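Side-chain contact in formyltransferase PseJ (Anoxybacillus kamchatkensis G10, PDB 6EDK), which belongs to the formyltransferase family and binds N-{4-[{[(6S)-2-amino-4-oxo-3,4,5,6,7,8-hexahydropteridin-6-yl]methyl}(formyl)amino]benzoyl}-L-glutamic acid in a pocket of its single chain: residues V66-S71 with E164-I169. Numbering follows the deposited sequence.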
ATOM      1  N   VAL A  66     -13.770 -16.117  -3.065  1.00 44.77           N
ATOM      2  CA  VAL A  66     -12.747 -15.348  -2.330  1.00 38.03           C
ATOM      3  C   VAL A  66     -13.404 -14.656  -1.145  1.00 40.99           C
ATOM      4  O   VAL A  66     -14.396 -13.938  -1.291  1.00 44.37           O
ATOM      5  CB  VAL A  66     -12.078 -14.331  -3.267  1.00 37.31           C
ATOM      6  CG1 VAL A  66     -11.238 -13.264  -2.434  1.00 40.14           C
ATOM      7  CG2 VAL A  66     -11.225 -15.041  -4.233  1.00 38.85           C
ATOM      8  N   ASP A  67     -12.808 -14.827   0.028  1.00 40.71           N
ATOM      9  CA  ASP A  67     -13.313 -14.223   1.243  1.00 40.74           C
ATOM     10  C   ASP A  67     -12.659 -12.860   1.539  1.00 41.68           C
ATOM     11  O   ASP A  67     -13.308 -12.008   2.134  1.00 44.83           O
ATOM     12  CB  ASP A  67     -13.052 -15.118   2.437  1.00 44.16           C
ATOM     13  CG  ASP A  67     -13.831 -16.391   2.377  1.00 53.35           C
ATOM     14  OD1 ASP A  67     -15.016 -16.298   2.044  1.00 58.78           O
ATOM     15  OD2 ASP A  67     -13.239 -17.453   2.621  1.00 54.99           O
ATOM     16  N   PHE A  68     -11.414 -12.648   1.087  1.00 38.16           N
ATOM     17  CA  PHE A  68     -10.657 -11.446   1.483  1.00 36.86           C
ATOM     18  C   PHE A  68      -9.615 -11.169   0.425  1.00 34.26           C
ATOM     19  O   PHE A  68      -9.043 -12.114  -0.118  1.00 33.73           O
ATOM     20  CB  PHE A  68     -10.036 -11.657   2.843  1.00 35.36           C
ATOM     21  CG  PHE A  68      -9.827 -10.371   3.622  1.00 38.64           C
ATOM     22  CD1 PHE A  68     -10.817  -9.884   4.456  1.00 44.98           C
ATOM     23  CD2 PHE A  68      -8.637  -9.677   3.514  1.00 38.53           C
ATOM     24  CE1 PHE A  68     -10.631  -8.699   5.162  1.00 44.58           C
ATOM     25  CE2 PHE A  68      -8.464  -8.498   4.203  1.00 36.36           C
ATOM     26  CZ  PHE A  68      -9.466  -8.012   5.032  1.00 39.06           C
ATOM     27  N   ILE A  69      -9.439  -9.893   0.068  1.00 32.35           N
ATOM     28  CA  ILE A  69      -8.440  -9.480  -0.906  1.00 29.93           C
ATOM     29  C   ILE A  69      -7.383  -8.629  -0.202  1.00 30.53           C
ATOM     30  O   ILE A  69      -7.743  -7.728   0.551  1.00 28.23           O
ATOM     31  CB  ILE A  69      -9.057  -8.660  -2.051  1.00 29.58           C
ATOM     32  CG1 ILE A  69     -10.099  -9.572  -2.810  1.00 32.21           C
ATOM     33  CG2 ILE A  69      -8.009  -8.154  -2.943  1.00 30.89           C
ATOM     34  CD1 ILE A  69     -10.904  -8.811  -3.808  1.00 36.08           C
ATOM     35  N   ILE A  70      -6.106  -8.927  -0.435  1.00 29.59           N
ATOM     36  CA  ILE A  70      -4.999  -8.084   0.045  1.00 26.21           C
ATOM     37  C   ILE A  70      -4.218  -7.627  -1.174  1.00 26.99           C
ATOM     38  O   ILE A  70      -3.662  -8.444  -1.916  1.00 28.80           O
ATOM     39  CB  ILE A  70      -4.085  -8.834   1.030  1.00 26.57           C
ATOM     40  CG1 ILE A  70      -4.841  -9.285   2.253  1.00 25.85           C
ATOM     41  CG2 ILE A  70      -2.861  -7.871   1.464  1.00 27.45           C
ATOM     42  CD1 ILE A  70      -4.081 -10.309   3.085  1.00 29.22           C
ATOM     43  N   SER A  71      -4.200  -6.321  -1.446  0.50 25.78           N
ATOM     44  CA  SER A  71      -3.347  -5.861  -2.529  0.50 26.50           C
ATOM     45  C   SER A  71      -2.096  -5.193  -1.946  0.50 24.46           C
ATOM     46  O   SER A  71      -2.180  -4.409  -0.998  0.50 25.41           O
ATOM     47  CB  SER A  71      -4.030  -4.892  -3.504  0.50 26.88           C
ATOM     48  OG  SER A  71      -4.432  -3.667  -2.971  0.50 28.75           O
ATOM     49  N   GLU A 164       1.804  -7.518  12.239  1.00 26.93           N
ATOM     50  CA  GLU A 164       1.414  -7.190  13.604  1.00 26.38           C
ATOM     51  C   GLU A 164      -0.085  -7.126  13.762  1.00 29.98           C
ATOM     52  O   GLU A 164      -0.614  -7.572  14.798  1.00 28.85           O
ATOM     53  CB  GLU A 164       2.031  -5.870  14.047  1.00 26.66           C
ATOM     54  CG  GLU A 164       1.616  -5.382  15.414  1.00 31.21           C
ATOM     55  CD  GLU A 164       2.358  -4.106  15.791  1.00 35.45           C
ATOM     56  OE1 GLU A 164       3.287  -3.700  15.025  1.00 32.02           O
ATOM     57  OE2 GLU A 164       2.045  -3.556  16.857  1.00 32.91           O
ATOM     58  N   TYR A 165      -0.797  -6.619  12.763  1.00 28.72           N
ATOM     59  CA  TYR A 165      -2.239  -6.375  12.943  1.00 28.74           C
ATOM     60  C   TYR A 165      -3.130  -7.389  12.226  1.00 31.01           C
ATOM     61  O   TYR A 165      -4.331  -7.426  12.483  1.00 35.69           O
ATOM     62  CB  TYR A 165      -2.620  -4.958  12.489  1.00 28.45           C
ATOM     63  CG  TYR A 165      -2.259  -3.903  13.500  1.00 31.76           C
ATOM     64  CD1 TYR A 165      -3.101  -3.581  14.538  1.00 36.11           C
ATOM     65  CD2 TYR A 165      -1.034  -3.260  13.449  1.00 30.84           C
ATOM     66  CE1 TYR A 165      -2.769  -2.640  15.476  1.00 37.01           C
ATOM     67  CE2 TYR A 165      -0.692  -2.243  14.423  1.00 33.40           C
ATOM     68  CZ  TYR A 165      -1.592  -1.968  15.426  1.00 38.26           C
ATOM     69  OH  TYR A 165      -1.321  -1.021  16.403  1.00 40.50           O
ATOM     70  N   TRP A 166      -2.565  -8.230  11.371  1.00 28.48           N
ATOM     71  CA  TRP A 166      -3.412  -9.186  10.667  1.00 31.03           C
ATOM     72  C   TRP A 166      -4.228 -10.076  11.595  1.00 36.45           C
ATOM     73  O   TRP A 166      -5.398 -10.314  11.267  1.00 32.23           O
ATOM     74  CB  TRP A 166      -2.552 -10.046   9.779  1.00 30.82           C
ATOM     75  CG  TRP A 166      -3.341 -11.120   8.988  1.00 29.44           C
ATOM     76  CD1 TRP A 166      -3.137 -12.492   9.075  1.00 35.17           C
ATOM     77  CD2 TRP A 166      -4.388 -10.916   8.057  1.00 29.80           C
ATOM     78  NE1 TRP A 166      -4.021 -13.140   8.223  1.00 38.41           N
ATOM     79  CE2 TRP A 166      -4.791 -12.202   7.583  1.00 33.95           C
ATOM     80  CE3 TRP A 166      -5.036  -9.795   7.557  1.00 33.69           C
ATOM     81  CZ2 TRP A 166      -5.780 -12.353   6.655  1.00 34.32           C
ATOM     82  CZ3 TRP A 166      -6.026  -9.958   6.633  1.00 33.98           C
ATOM     83  CH2 TRP A 166      -6.376 -11.238   6.170  1.00 35.74           C
ATOM     84  N   PRO A 167      -3.712 -10.583  12.717  1.00 35.30           N
ATOM     85  CA  PRO A 167      -4.596 -11.382  13.617  1.00 39.16           C
ATOM     86  C   PRO A 167      -5.891 -10.685  13.987  1.00 41.50           C
ATOM     87  O   PRO A 167      -6.902 -11.360  14.182  1.00 43.65           O
ATOM     88  CB  PRO A 167      -3.732 -11.636  14.853  1.00 39.92           C
ATOM     89  CG  PRO A 167      -2.296 -11.611  14.333  1.00 39.50           C
ATOM     90  CD  PRO A 167      -2.325 -10.513  13.254  1.00 34.97           C
ATOM     91  N   LEU A 168      -5.890  -9.365  14.115  1.00 41.22           N
ATOM     92  CA  LEU A 168      -7.107  -8.607  14.338  1.00 44.43           C
ATOM     93  C   LEU A 168      -7.867  -8.367  13.045  1.00 44.50           C
ATOM     94  O   LEU A 168      -9.079  -8.550  13.009  1.00 43.50           O
ATOM     95  CB  LEU A 168      -6.777  -7.269  15.023  1.00 43.26           C
ATOM     96  CG  LEU A 168      -6.172  -7.393  16.437  1.00 46.07           C
ATOM     97  CD1 LEU A 168      -5.645  -6.066  16.927  1.00 45.69           C
ATOM     98  CD2 LEU A 168      -7.199  -7.930  17.446  1.00 46.99           C
ATOM     99  N   ILE A 169      -7.181  -7.893  11.981  1.00 39.33           N
ATOM    100  CA  ILE A 169      -7.871  -7.599  10.737  1.00 40.29           C
ATOM    101  C   ILE A 169      -8.585  -8.844  10.221  1.00 43.80           C
ATOM    102  O   ILE A 169      -9.681  -8.774   9.657  1.00 45.65           O
ATOM    103  CB  ILE A 169      -6.880  -7.082   9.678  1.00 36.56           C
ATOM    104  CG1 ILE A 169      -6.245  -5.811  10.176  1.00 32.18           C
ATOM    105  CG2 ILE A 169      -7.615  -6.869   8.336  1.00 39.31           C
ATOM    106  CD1 ILE A 169      -5.062  -5.339   9.275  1.00 35.58           C
TER
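Strand 68-71 and the last turn and a half of helix 147-169 run nearly antiparallel, at 158°, with F68 set against I169 and I70 against W166; this is helix-on-sheet packing in the Rossmann-like alpha/beta domain of the formyltransferase family. The strand is an inner one of the mixed sheet, hydrogen-bonded to L29 and I91 in the strands on either side. Its axis stays 12.9 Å from that of the helix, a wide gap that large side chains must bridge, and no hydrogen bond crosses it. The helix is kinked at P167 and L168, whose nitrogens lack the regular bond to the turn before, proline having no N-H.

F68 and I70 both start toward the helix, the long, flat phenyl of F68 reaching across the gap. W166 meets them with the far end of its indole, carried there by a chi1 of 179° that sets CG anti to the backbone N. Its benzo edge points at the F68 face in an offset edge-to-face pair, planes at 71°, with W166 CZ3 3.7 Å from F68 CE2. A broad, rigid indole suits this place by offering both edge and face; F45 and F162 also meet it. Branched I169 fills in beside it, its CG2 4.0 Å from F68 CZ. I70, a branched apolar chain suited to a buried strand, rests CD1 over one indole face, 4.0 Å from W166 CH2.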